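Local coordinates for GTPase activator-like protein (Chaetomium thermophilum, PDB 5HIU), which probably activates GTP hydrolysis by a small GTPase as the full-length TSC2 protein, of which this chain is an N-terminal, all-helical part, at residues 25-30 / 43-48; 66-71 / 79-84; 146-151 / 211-216; 156-161 / 224-229. All coordinates share one frame; numbering follows the deposited sequence.

Contact 1: 25-30 / 43-48; sequences ADLVAK and ANKLRF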
loop_
_atom_site.group_PDB
_atom_site.type_symbol
_atom_site.label_atom_id
_atom_site.label_comp_id
_atom_site.label_asym_id
_atom_site.label_seq_id
_atom_site.Cartn_x
_atom_site.Cartn_y
_atom_site.Cartn_z
ATOM N N ALA A 25 12.003 38.019 -27.749
ATOM C CA ALA A 25 12.562 39.169 -27.038
ATOM C C ALA A 25 11.443 40.136 -26.658
ATOM O O ALA A 25 11.302 40.499 -25.482
ATOM C CB ALA A 25 13.625 39.863 -27.882
ATOM N N ASP A 26 10.645 40.521 -27.657
ATOM C CA ASP A 26 9.437 41.327 -27.444
ATOM C C ASP A 26 8.541 40.755 -26.352
ATOM O O ASP A 26 8.295 41.400 -25.330
ATOM C CB ASP A 26 8.612 41.416 -28.729
ATOM C CG ASP A 26 9.172 42.399 -29.717
ATOM O OD1 ASP A 26 10.169 43.089 -29.400
ATOM O OD2 ASP A 26 8.596 42.486 -30.821
ATOM N N LEU A 27 8.067 39.533 -26.569
ATOM C CA LEU A 27 7.101 38.914 -25.659
ATOM C C LEU A 27 7.559 38.991 -24.212
ATOM O O LEU A 27 6.774 39.334 -23.327
ATOM C CB LEU A 27 6.826 37.468 -26.066
ATOM C CG LEU A 27 6.255 37.298 -27.481
ATOM C CD1 LEU A 27 5.988 35.826 -27.773
ATOM C CD2 LEU A 27 4.985 38.121 -27.658
ATOM N N VAL A 28 8.841 38.723 -23.989
ATOM C CA VAL A 28 9.405 38.741 -22.639
ATOM C C VAL A 28 9.385 40.152 -22.075
ATOM O O VAL A 28 9.123 40.345 -20.890
ATOM C CB VAL A 28 10.844 38.185 -22.586
ATOM C CG1 VAL A 28 11.424 38.351 -21.191
ATOM C CG2 VAL A 28 10.862 36.719 -22.960
ATOM N N ALA A 29 9.676 41.137 -22.916
ATOM C CA ALA A 29 9.562 42.530 -22.492
ATOM C C ALA A 29 8.135 42.816 -21.999
ATOM O O ALA A 29 7.937 43.341 -20.897
ATOM C CB ALA A 29 9.950 43.467 -23.625
ATOM N N LYS A 30 7.149 42.427 -22.800
ATOM C CA LYS A 30 5.751 42.608 -22.424
ATOM C C LYS A 30 5.402 41.771 -21.201
ATOM O O LYS A 30 4.660 42.221 -20.328
ATOM C CB LYS A 30 4.834 42.232 -23.585
ATOM C CG LYS A 30 4.990 43.141 -24.790
ATOM C CD LYS A 30 4.116 42.693 -25.943
ATOM C CE LYS A 30 4.029 43.757 -27.029
ATOM N NZ LYS A 30 3.248 43.260 -28.195
ATOM N N ALA A 43 2.366 35.761 -21.849
ATOM C CA ALA A 43 2.490 34.453 -21.270
ATOM C C ALA A 43 1.985 33.396 -22.235
ATOM O O ALA A 43 2.640 32.370 -22.444
ATOM C CB ALA A 43 1.720 34.388 -19.959
ATOM N N ASN A 44 0.817 33.637 -22.814
ATOM C CA ASN A 44 0.199 32.645 -23.681
ATOM C C ASN A 44 0.987 32.465 -24.976
ATOM O O ASN A 44 1.110 31.358 -25.486
ATOM C CB ASN A 44 -1.256 33.025 -24.008
ATOM C CG ASN A 44 -2.241 32.535 -22.969
ATOM O OD1 ASN A 44 -2.745 31.420 -23.055
ATOM N ND2 ASN A 44 -2.538 33.371 -21.997
ATOM N N LYS A 45 1.505 33.566 -25.513
ATOM C CA LYS A 45 2.266 33.518 -26.755
ATOM C C LYS A 45 3.619 32.855 -26.552
ATOM O O LYS A 45 3.978 31.933 -27.277
ATOM C CB LYS A 45 2.465 34.915 -27.302
ATOM C CG LYS A 45 1.190 35.495 -27.873
ATOM C CD LYS A 45 1.345 36.960 -28.171
ATOM C CE LYS A 45 0.140 37.510 -28.903
ATOM N NZ LYS A 45 0.364 38.970 -29.082
ATOM N N LEU A 46 4.367 33.331 -25.563
ATOM C CA LEU A 46 5.587 32.652 -25.132
ATOM C C LEU A 46 5.371 31.168 -24.897
ATOM O O LEU A 46 6.192 30.349 -25.280
ATOM C CB LEU A 46 6.108 33.263 -23.842
ATOM C CG LEU A 46 6.915 34.506 -24.102
ATOM C CD1 LEU A 46 7.051 35.322 -22.826
ATOM C CD2 LEU A 46 8.263 34.105 -24.668
ATOM N N ARG A 47 4.275 30.802 -24.267
ATOM C CA ARG A 47 4.066 29.391 -24.051
ATOM C C ARG A 47 4.104 28.676 -25.382
ATOM O O ARG A 47 4.568 27.549 -25.459
ATOM C CB ARG A 47 2.765 29.110 -23.330
ATOM C CG ARG A 47 2.653 27.674 -22.913
ATOM C CD ARG A 47 1.348 27.406 -22.204
ATOM N NE ARG A 47 0.220 27.231 -23.119
ATOM C CZ ARG A 47 -0.649 28.184 -23.459
ATOM N NH1 ARG A 47 -0.542 29.412 -22.971
ATOM N NH2 ARG A 47 -1.646 27.901 -24.288
ATOM N N PHE A 48 3.618 29.337 -26.425
ATOM C CA PHE A 48 3.707 28.812 -27.788
ATOM C C PHE A 48 5.142 28.872 -28.317
ATOM O O PHE A 48 5.629 27.910 -28.904
ATOM C CB PHE A 48 2.738 29.566 -28.725
ATOM C CG PHE A 48 1.394 28.919 -28.828
ATOM C CD1 PHE A 48 0.587 28.797 -27.708
ATOM C CD2 PHE A 48 0.948 28.400 -30.031
ATOM C CE1 PHE A 48 -0.645 28.175 -27.781
ATOM C CE2 PHE A 48 -0.282 27.774 -30.111
ATOM C CZ PHE A 48 -1.077 27.655 -28.983
#
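Leu27 reaches across from helix 22-33 and sets its side chain on Leu46 and Lys45 of helix 36-52. Its bond from the backbone already aims at the partner helix, so even the root of the side chain takes part: Leu27 CB lies 3.6 Å from Leu46 CG. Farther out, Leu27 CD1 comes to 3.7 Å from Lys45 CB, while Leu27 CD2 rests against the aliphatic shaft of the lysine, 3.9 Å from Lys45 CD. The two side chains cross at about a right angle, and the extended Lys45 carries its amino group past the leucine. Leu46 arrives differently. It leaves its helix alongside the interface, and with CG anti to the carbonyl carbon (chi1 -82°) its branch swings back to straddle Leu27 CB, both methyls at similar range. These two helices follow one another in the chain and form an antiparallel hairpin at the N-terminal end of an alpha-solenoid; the short segments approach to 9.4 Å between axes, with 147° between their directions. Val28 adds a looser apolar touch, its CG2 4.1 Å from Leu46 CD1. Leu46 also touches Leu31 of helix 22-33, Ile61 of helix 59-65 and Leu84 of helix 75-89. At the solvent-exposed end, Lys30 NZ and Lys45 NZ stand 5.2 Å apart, a proximity of like charges that solvent probably screens.

Contact 2: 66-71 / 79-84; sequences KDMIHP and QASWEL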
loop_
_atom_site.group_PDB
_atom_site.type_symbol
_atom_site.label_atom_id
_atom_site.label_comp_id
_atom_site.label_asym_id
_atom_site.label_seq_id
_atom_site.Cartn_x
_atom_site.Cartn_y
_atom_site.Cartn_z
ATOM N N LYS A 66 7.063 34.262 -12.961
ATOM C CA LYS A 66 6.812 33.536 -11.709
ATOM C C LYS A 66 5.883 34.221 -10.709
ATOM O O LYS A 66 5.163 33.545 -9.968
ATOM C CB LYS A 66 8.111 33.136 -11.022
ATOM C CG LYS A 66 9.027 34.281 -10.627
ATOM C CD LYS A 66 10.428 33.740 -10.381
ATOM C CE LYS A 66 11.454 34.828 -10.166
ATOM N NZ LYS A 66 11.903 34.859 -8.751
ATOM N N ASP A 67 5.878 35.549 -10.697
ATOM C CA ASP A 67 4.976 36.313 -9.815
ATOM C C ASP A 67 3.501 36.134 -10.154
ATOM O O ASP A 67 2.659 36.230 -9.266
ATOM C CB ASP A 67 5.322 37.798 -9.840
ATOM C CG ASP A 67 5.054 38.427 -11.178
ATOM O OD1 ASP A 67 3.913 38.862 -11.424
ATOM O OD2 ASP A 67 5.981 38.478 -12.003
ATOM N N MET A 68 3.190 35.860 -11.423
ATOM C CA MET A 68 1.799 35.694 -11.875
ATOM C C MET A 68 1.093 34.451 -11.284
ATOM O O MET A 68 -0.131 34.359 -11.327
ATOM C CB MET A 68 1.738 35.624 -13.403
ATOM C CG MET A 68 2.267 36.858 -14.103
ATOM S SD MET A 68 2.369 36.711 -15.897
ATOM C CE MET A 68 0.625 36.812 -16.316
ATOM N N ILE A 69 1.880 33.520 -10.745
ATOM C CA ILE A 69 1.404 32.313 -10.073
ATOM C C ILE A 69 0.904 32.609 -8.674
ATOM O O ILE A 69 0.254 31.792 -8.072
ATOM C CB ILE A 69 2.575 31.322 -9.955
ATOM C CG1 ILE A 69 3.021 30.889 -11.338
ATOM C CG2 ILE A 69 2.244 30.095 -9.136
ATOM C CD1 ILE A 69 1.919 30.397 -12.223
ATOM N N HIS A 70 1.213 33.783 -8.146
ATOM C CA HIS A 70 0.871 34.098 -6.771
ATOM C C HIS A 70 -0.635 34.005 -6.598
ATOM O O HIS A 70 -1.381 34.411 -7.491
ATOM C CB HIS A 70 1.378 35.494 -6.426
ATOM C CG HIS A 70 1.362 35.799 -4.963
ATOM N ND1 HIS A 70 0.538 36.756 -4.414
ATOM C CD2 HIS A 70 2.070 35.277 -3.934
ATOM C CE1 HIS A 70 0.735 36.813 -3.111
ATOM N NE2 HIS A 70 1.660 35.925 -2.792
ATOM N N PRO A 71 -1.096 33.469 -5.454
ATOM C CA PRO A 71 -2.547 33.257 -5.306
ATOM C C PRO A 71 -3.390 34.533 -5.304
ATOM O O PRO A 71 -4.600 34.450 -5.513
ATOM C CB PRO A 71 -2.674 32.533 -3.958
ATOM C CG PRO A 71 -1.301 32.090 -3.598
ATOM C CD PRO A 71 -0.361 33.061 -4.243
ATOM N N GLN A 79 -3.206 30.777 -14.150
ATOM C CA GLN A 79 -3.292 29.660 -15.061
ATOM C C GLN A 79 -2.370 29.815 -16.249
ATOM O O GLN A 79 -1.560 28.932 -16.514
ATOM C CB GLN A 79 -4.748 29.424 -15.497
ATOM C CG GLN A 79 -5.502 28.647 -14.422
ATOM C CD GLN A 79 -6.997 28.555 -14.626
ATOM O OE1 GLN A 79 -7.482 28.343 -15.736
ATOM N NE2 GLN A 79 -7.736 28.686 -13.539
ATOM N N ALA A 80 -2.472 30.930 -16.957
ATOM C CA ALA A 80 -1.649 31.131 -18.156
ATOM C C ALA A 80 -0.148 31.136 -17.819
ATOM O O ALA A 80 0.684 30.800 -18.657
ATOM C CB ALA A 80 -2.044 32.419 -18.876
ATOM N N SER A 81 0.179 31.524 -16.590
ATOM C CA SER A 81 1.554 31.504 -16.105
ATOM C C SER A 81 2.022 30.086 -15.783
ATOM O O SER A 81 3.132 29.701 -16.132
ATOM C CB SER A 81 1.675 32.416 -14.876
ATOM O OG SER A 81 3.013 32.530 -14.421
ATOM N N TRP A 82 1.183 29.312 -15.103
ATOM C CA TRP A 82 1.508 27.921 -14.787
ATOM C C TRP A 82 1.823 27.137 -16.029
ATOM O O TRP A 82 2.727 26.321 -16.058
ATOM C CB TRP A 82 0.340 27.224 -14.120
ATOM C CG TRP A 82 0.245 27.411 -12.695
ATOM C CD1 TRP A 82 -0.767 28.006 -12.027
ATOM C CD2 TRP A 82 1.165 26.969 -11.723
ATOM N NE1 TRP A 82 -0.537 27.974 -10.685
ATOM C CE2 TRP A 82 0.655 27.343 -10.467
ATOM C CE3 TRP A 82 2.389 26.310 -11.782
ATOM C CZ2 TRP A 82 1.320 27.070 -9.279
ATOM C CZ3 TRP A 82 3.053 26.043 -10.599
ATOM C CH2 TRP A 82 2.514 26.424 -9.365
ATOM N N GLU A 83 1.044 27.379 -17.057
ATOM C CA GLU A 83 1.225 26.676 -18.309
ATOM C C GLU A 83 2.518 27.048 -18.988
ATOM O O GLU A 83 3.121 26.229 -19.689
ATOM C CB GLU A 83 0.049 26.947 -19.210
ATOM C CG GLU A 83 -1.217 26.421 -18.579
ATOM C CD GLU A 83 -2.419 26.639 -19.430
ATOM O OE1 GLU A 83 -2.607 27.784 -19.923
ATOM O OE2 GLU A 83 -3.166 25.643 -19.562
ATOM N N LEU A 84 2.948 28.282 -18.768
ATOM C CA LEU A 84 4.177 28.759 -19.339
ATOM C C LEU A 84 5.332 28.175 -18.547
ATOM O O LEU A 84 6.359 27.822 -19.128
ATOM C CB LEU A 84 4.206 30.282 -19.321
ATOM C CG LEU A 84 5.557 30.965 -19.528
ATOM C CD1 LEU A 84 6.024 30.789 -20.964
ATOM C CD2 LEU A 84 5.438 32.435 -19.166
#
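A methyl group sits almost squarely on an indole: Ile69 CD1 lies 3.4 Å from the centroid of the five-membered ring of Trp82, and the line between them is only 9° off the ring normal, a clear CH-pi contact. Ile69 CG2 lies over the six-membered half of the indole, but so close that its exact placing is doubtful. With CG1 anti to the carbonyl carbon (chi1 -64°), the isoleucine sends CG1 and CD1 toward the helix and over the five-membered ring. The buried contact packs the connection after helix 59-65 against helix 75-89, the next helix of the alpha-solenoid: Met68 and Ile69 belong to a short 3-10 segment in that connection, and Ser81 and Trp82 to helix 75-89. Ser81 fits beside the isoleucine, with its CB 3.5 Å from Met68 CB and its OG 3.5 Å from Ile69 CG1. Among these carbons the serine hydroxyl keeps a polar partner, a hydrogen bond with the backbone O of Ala65. Trp82 is held at its NE1 by a hydrogen bond to Asp114 OD2, and its ring also meets that of Tyr117 with the planes nearly parallel.

Contact 3: 146-151 / 211-216; sequences WLNQAY and IDMLLK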
loop_
_atom_site.group_PDB
_atom_site.type_symbol
_atom_site.label_atom_id
_atom_site.label_comp_id
_atom_site.label_asym_id
_atom_site.label_seq_id
_atom_site.Cartn_x
_atom_site.Cartn_y
_atom_site.Cartn_z
ATOM N N TRP A 146 2.079 16.967 0.243
ATOM C CA TRP A 146 1.086 16.914 -0.806
ATOM C C TRP A 146 0.128 15.715 -0.724
ATOM O O TRP A 146 -1.015 15.814 -1.159
ATOM C CB TRP A 146 1.821 16.902 -2.146
ATOM C CG TRP A 146 2.304 18.235 -2.565
ATOM C CD1 TRP A 146 2.299 19.389 -1.836
ATOM C CD2 TRP A 146 2.858 18.560 -3.826
ATOM N NE1 TRP A 146 2.818 20.411 -2.582
ATOM C CE2 TRP A 146 3.162 19.925 -3.810
ATOM C CE3 TRP A 146 3.117 17.825 -4.976
ATOM C CZ2 TRP A 146 3.726 20.567 -4.884
ATOM C CZ3 TRP A 146 3.680 18.460 -6.043
ATOM C CH2 TRP A 146 3.970 19.827 -5.998
ATOM N N LEU A 147 0.598 14.588 -0.198
ATOM C CA LEU A 147 -0.254 13.425 -0.034
ATOM C C LEU A 147 -1.384 13.754 0.904
ATOM O O LEU A 147 -2.540 13.421 0.644
ATOM C CB LEU A 147 0.513 12.251 0.576
ATOM C CG LEU A 147 0.980 11.149 -0.350
ATOM C CD1 LEU A 147 1.720 10.123 0.496
ATOM C CD2 LEU A 147 -0.185 10.509 -1.069
ATOM N N ASN A 148 -1.024 14.372 2.028
ATOM C CA ASN A 148 -1.999 14.753 3.024
ATOM C C ASN A 148 -3.005 15.677 2.344
ATOM O O ASN A 148 -4.192 15.387 2.309
ATOM C CB ASN A 148 -1.300 15.431 4.194
ATOM C CG ASN A 148 -2.216 15.676 5.389
ATOM O OD1 ASN A 148 -3.053 14.857 5.750
ATOM N ND2 ASN A 148 -2.027 16.803 6.026
ATOM N N GLN A 149 -2.512 16.757 1.750
ATOM C CA GLN A 149 -3.369 17.684 1.040
ATOM C C GLN A 149 -4.231 16.922 0.067
ATOM O O GLN A 149 -5.463 17.051 0.099
ATOM C CB GLN A 149 -2.555 18.700 0.250
ATOM C CG GLN A 149 -2.029 19.885 1.045
ATOM C CD GLN A 149 -1.393 20.948 0.150
ATOM O OE1 GLN A 149 -1.706 21.064 -1.058
ATOM N NE2 GLN A 149 -0.487 21.732 0.734
ATOM N N ALA A 150 -3.598 16.117 -0.789
ATOM C CA ALA A 150 -4.310 15.569 -1.946
ATOM C C ALA A 150 -5.392 14.610 -1.502
ATOM O O ALA A 150 -6.533 14.664 -1.967
ATOM C CB ALA A 150 -3.370 14.885 -2.915
ATOM N N TYR A 151 -5.040 13.744 -0.574
ATOM C CA TYR A 151 -6.023 12.845 -0.037
ATOM C C TYR A 151 -7.187 13.619 0.616
ATOM O O TYR A 151 -8.341 13.414 0.240
ATOM C CB TYR A 151 -5.405 11.868 0.952
ATOM C CG TYR A 151 -6.489 11.044 1.548
ATOM C CD1 TYR A 151 -7.181 10.139 0.762
ATOM C CD2 TYR A 151 -6.879 11.218 2.867
ATOM C CE1 TYR A 151 -8.196 9.380 1.280
ATOM C CE2 TYR A 151 -7.904 10.463 3.403
ATOM C CZ TYR A 151 -8.555 9.543 2.604
ATOM O OH TYR A 151 -9.589 8.805 3.116
ATOM N N ILE A 211 5.319 6.433 5.147
ATOM C CA ILE A 211 4.634 5.188 5.465
ATOM C C ILE A 211 3.352 5.426 6.239
ATOM O O ILE A 211 2.301 4.911 5.846
ATOM C CB ILE A 211 5.544 4.229 6.253
ATOM C CG1 ILE A 211 6.598 3.628 5.320
ATOM C CG2 ILE A 211 4.742 3.098 6.879
ATOM C CD1 ILE A 211 7.869 3.208 6.034
ATOM N N ASP A 212 3.437 6.201 7.329
ATOM C CA ASP A 212 2.248 6.550 8.133
ATOM C C ASP A 212 1.122 7.093 7.275
ATOM O O ASP A 212 -0.038 6.709 7.416
ATOM C CB ASP A 212 2.564 7.633 9.182
ATOM C CG ASP A 212 3.508 7.163 10.243
ATOM O OD1 ASP A 212 3.830 5.962 10.282
ATOM O OD2 ASP A 212 3.946 8.005 11.048
ATOM N N MET A 213 1.476 8.015 6.402
ATOM C CA MET A 213 0.497 8.674 5.559
ATOM C C MET A 213 -0.235 7.662 4.653
ATOM O O MET A 213 -1.463 7.728 4.506
ATOM C CB MET A 213 1.220 9.733 4.725
ATOM C CG MET A 213 0.350 10.711 3.967
ATOM S SD MET A 213 -0.646 11.712 5.066
ATOM C CE MET A 213 -2.273 10.972 4.865
ATOM N N LEU A 214 0.512 6.715 4.076
ATOM C CA LEU A 214 -0.085 5.721 3.186
ATOM C C LEU A 214 -1.006 4.766 3.922
ATOM O O LEU A 214 -2.010 4.305 3.370
ATOM C CB LEU A 214 0.975 4.874 2.535
ATOM C CG LEU A 214 2.004 5.623 1.736
ATOM C CD1 LEU A 214 3.236 4.755 1.724
ATOM C CD2 LEU A 214 1.493 5.944 0.341
ATOM N N LEU A 215 -0.648 4.447 5.157
ATOM C CA LEU A 215 -1.424 3.484 5.893
ATOM C C LEU A 215 -2.721 4.109 6.352
ATOM O O LEU A 215 -3.759 3.455 6.331
ATOM C CB LEU A 215 -0.632 2.943 7.065
ATOM C CG LEU A 215 0.632 2.208 6.657
ATOM C CD1 LEU A 215 1.277 1.641 7.904
ATOM C CD2 LEU A 215 0.397 1.110 5.622
ATOM N N LYS A 216 -2.659 5.369 6.764
ATOM C CA LYS A 216 -3.867 6.145 7.074
ATOM C C LYS A 216 -4.839 5.970 5.899
ATOM O O LYS A 216 -5.941 5.423 6.029
ATOM C CB LYS A 216 -3.490 7.621 7.247
ATOM C CG LYS A 216 -4.407 8.461 8.118
ATOM C CD LYS A 216 -3.792 9.841 8.371
ATOM C CE LYS A 216 -3.889 10.224 9.841
ATOM N NZ LYS A 216 -3.514 11.642 10.108
#
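This is apolar packing between two helices of the alpha-solenoid that run the same way: helix 139-163 and helix 204-219, with helix 179-198 coming between them in the chain. The short segments are inclined by 16° and their axes stay 10.4 Å apart, a separation bridged largely by one long side chain. The first bond of the Met213 side chain is directed toward the other helix, and this residue has the most surface buried here. Its CG is 3.7 Å from Leu147 CB and 3.8 Å from Leu147 CD1, the two side chains lying alongside with their ends pointing opposite ways. Leu147 in turn touches Leu214, whose first bond heads away from helix 139-163 but whose branch bends round, bringing Leu214 CD2 to 4.2 Å from Leu147 CD1. The neighbouring helices close in on this leucine pair: Phe188 of helix 179-198 packs on Leu147, and Val233 and Ile234 of helix 224-240 pack on Leu214. On the partly exposed side, the methionine turns to Asn148. Starting with CG anti to the backbone N (chi1 -169°), the chain folds at chi2 (63°) and brings its sulfur against Asn148, the two side chains crossing at about a right angle. Met213 SD is 3.9 Å from Asn148 CB, and the terminal Met213 CE stops 4.1 Å from Asn148 OD1.

Contact 4: 156-161 / 224-229; sequences DARKLA and EDDLRA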
loop_
_atom_site.group_PDB
_atom_site.type_symbol
_atom_site.label_atom_id
_atom_site.label_comp_id
_atom_site.label_asym_id
_atom_site.label_seq_id
_atom_site.Cartn_x
_atom_site.Cartn_y
_atom_site.Cartn_z
ATOM N N ASP A 156 -13.036 14.809 0.721
ATOM C CA ASP A 156 -14.069 15.811 0.841
ATOM C C ASP A 156 -14.956 15.767 -0.405
ATOM O O ASP A 156 -16.171 15.583 -0.283
ATOM C CB ASP A 156 -13.449 17.191 1.085
ATOM C CG ASP A 156 -12.721 17.286 2.440
ATOM O OD1 ASP A 156 -12.728 16.309 3.225
ATOM O OD2 ASP A 156 -12.128 18.346 2.721
ATOM N N ALA A 157 -14.362 15.871 -1.593
ATOM C CA ALA A 157 -15.116 15.762 -2.855
ATOM C C ALA A 157 -16.059 14.572 -2.850
ATOM O O ALA A 157 -17.223 14.687 -3.238
ATOM C CB ALA A 157 -14.171 15.644 -4.036
ATOM N N ARG A 158 -15.540 13.437 -2.394
ATOM C CA ARG A 158 -16.291 12.191 -2.313
ATOM C C ARG A 158 -17.397 12.218 -1.243
ATOM O O ARG A 158 -18.401 11.523 -1.381
ATOM C CB ARG A 158 -15.337 11.043 -2.002
ATOM C CG ARG A 158 -14.270 10.757 -3.050
ATOM C CD ARG A 158 -13.040 10.091 -2.421
ATOM N NE ARG A 158 -12.007 9.808 -3.417
ATOM C CZ ARG A 158 -10.856 9.167 -3.191
ATOM N NH1 ARG A 158 -10.541 8.707 -1.987
ATOM N NH2 ARG A 158 -10.005 8.983 -4.192
ATOM N N LYS A 159 -17.190 12.980 -0.166
ATOM C CA LYS A 159 -18.220 13.166 0.868
ATOM C C LYS A 159 -19.372 13.963 0.303
ATOM O O LYS A 159 -20.537 13.594 0.446
ATOM C CB LYS A 159 -17.669 13.904 2.097
ATOM C CG LYS A 159 -16.890 13.014 3.048
ATOM C CD LYS A 159 -16.214 13.794 4.168
ATOM C CE LYS A 159 -15.374 12.861 5.034
ATOM N NZ LYS A 159 -14.694 13.556 6.164
ATOM N N LEU A 160 -19.024 15.060 -0.348
ATOM C CA LEU A 160 -20.006 15.966 -0.903
ATOM C C LEU A 160 -20.614 15.377 -2.160
ATOM O O LEU A 160 -21.655 15.845 -2.607
ATOM C CB LEU A 160 -19.368 17.324 -1.207
ATOM C CG LEU A 160 -18.662 17.952 0.002
ATOM C CD1 LEU A 160 -17.815 19.153 -0.402
ATOM C CD2 LEU A 160 -19.676 18.294 1.092
ATOM N N ALA A 161 -19.968 14.369 -2.740
ATOM C CA ALA A 161 -20.597 13.602 -3.805
ATOM C C ALA A 161 -21.690 12.704 -3.224
ATOM O O ALA A 161 -22.827 12.742 -3.681
ATOM C CB ALA A 161 -19.574 12.776 -4.555
ATOM N N GLU A 224 -11.040 1.913 -3.910
ATOM C CA GLU A 224 -10.135 0.804 -4.067
ATOM C C GLU A 224 -8.839 1.193 -4.784
ATOM O O GLU A 224 -7.756 0.700 -4.445
ATOM C CB GLU A 224 -10.886 -0.289 -4.826
ATOM C CG GLU A 224 -10.063 -1.458 -5.303
ATOM C CD GLU A 224 -10.899 -2.704 -5.513
ATOM O OE1 GLU A 224 -12.079 -2.718 -5.108
ATOM O OE2 GLU A 224 -10.375 -3.684 -6.078
ATOM N N ASP A 225 -8.935 2.081 -5.764
ATOM C CA ASP A 225 -7.752 2.510 -6.527
ATOM C C ASP A 225 -6.694 3.155 -5.649
ATOM O O ASP A 225 -5.514 2.919 -5.871
ATOM C CB ASP A 225 -8.123 3.455 -7.682
ATOM C CG ASP A 225 -8.577 2.711 -8.931
ATOM O OD1 ASP A 225 -8.281 1.497 -9.097
ATOM O OD2 ASP A 225 -9.262 3.352 -9.757
ATOM N N ASP A 226 -7.120 3.955 -4.662
ATOM C CA ASP A 226 -6.232 4.443 -3.617
ATOM C C ASP A 226 -5.516 3.287 -2.912
ATOM O O ASP A 226 -4.338 3.389 -2.592
ATOM C CB ASP A 226 -7.005 5.249 -2.569
ATOM C CG ASP A 226 -7.658 6.516 -3.130
ATOM O OD1 ASP A 226 -7.259 6.974 -4.221
ATOM O OD2 ASP A 226 -8.571 7.062 -2.455
ATOM N N LEU A 227 -6.214 2.191 -2.636
ATOM C CA LEU A 227 -5.561 1.052 -1.978
ATOM C C LEU A 227 -4.576 0.389 -2.906
ATOM O O LEU A 227 -3.498 -0.004 -2.496
ATOM C CB LEU A 227 -6.568 -0.008 -1.546
ATOM C CG LEU A 227 -7.429 0.310 -0.356
ATOM C CD1 LEU A 227 -8.428 -0.816 -0.172
ATOM C CD2 LEU A 227 -6.589 0.483 0.896
ATOM N N ARG A 228 -4.986 0.215 -4.152
ATOM C CA ARG A 228 -4.108 -0.391 -5.126
ATOM C C ARG A 228 -2.873 0.482 -5.166
ATOM O O ARG A 228 -1.750 -0.012 -5.127
ATOM C CB ARG A 228 -4.790 -0.480 -6.492
ATOM C CG ARG A 228 -3.882 -0.911 -7.616
ATOM C CD ARG A 228 -4.624 -1.006 -8.947
ATOM N NE ARG A 228 -5.203 -2.331 -9.146
ATOM C CZ ARG A 228 -6.439 -2.697 -8.805
ATOM N NH1 ARG A 228 -7.295 -1.845 -8.237
ATOM N NH2 ARG A 228 -6.831 -3.944 -9.042
ATOM N N ALA A 229 -3.097 1.787 -5.184
ATOM C CA ALA A 229 -2.016 2.744 -5.352
ATOM C C ALA A 229 -1.073 2.708 -4.157
ATOM O O ALA A 229 0.128 2.658 -4.352
ATOM C CB ALA A 229 -2.567 4.157 -5.573
#
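Arg158 and Asp226 make the whole of this contact, a salt bridge between helices whose backbones are far apart: the nearest CA atoms, those of these same two residues, are 12.8 Å from each other. The arginine spans most of that distance. With CG anti to the carbonyl carbon (chi1 -63°) and the chain extended out to NE, it presents the end of its guanidinium to the carboxylate coming from the opposite direction. Both terminal nitrogens grip one oxygen. Arg158 NH1 donates to Asp226 OD2 at 2.6 Å, meeting the oxygen nearly along its C-O bond with an N-H...O angle of 146°. Arg158 NH2 reaches the same OD2 at 3.0 Å, through the syn lone pair and along a more bent path, and adds a weak bond to Asp226 OD1 at 3.4 Å. The two flat groups are 27° from coplanar, and OD2 lies close to the guanidinium plane. Further polar partners brace both ends: Arg158 NE forms a salt bridge with Asp181 OD1, and Asp226 OD2 is hydrogen-bonded to Thr221 OG1. The arginine thus stands between two acids, which probably steady its charge. Apolar cover comes from Leu184 of helix 179-198, which touches both Arg158 and Asp226, so the bridge ties helix 139-163 to helix 224-240 alongside helix 179-198, in this all-helical solenoid.

The four contacts fall into two neighbourhoods along the elongated solenoid. Contacts 1 and 2, with centres 13 Å apart, share the packing of helix 36-52 on helix 75-89: Arg47 CD lies 3.3 Å from Glu83 O, and Leu46 CB 3.8 Å from Leu84 CD1. Contacts 3 and 4, centres 12 Å apart, both use helix 139-163 and alternate along the chain; Tyr151 CE1 comes within 4.1 Å of Arg158 NH1. Between the neighbourhoods, contacts 2 and 3 approach to about 7 Å between nearest atoms without touching, their centres about 27 Å apart. All four join helices or turns of the N-terminal solenoid, which is probably separate from the region that matches the Rap-GAP family.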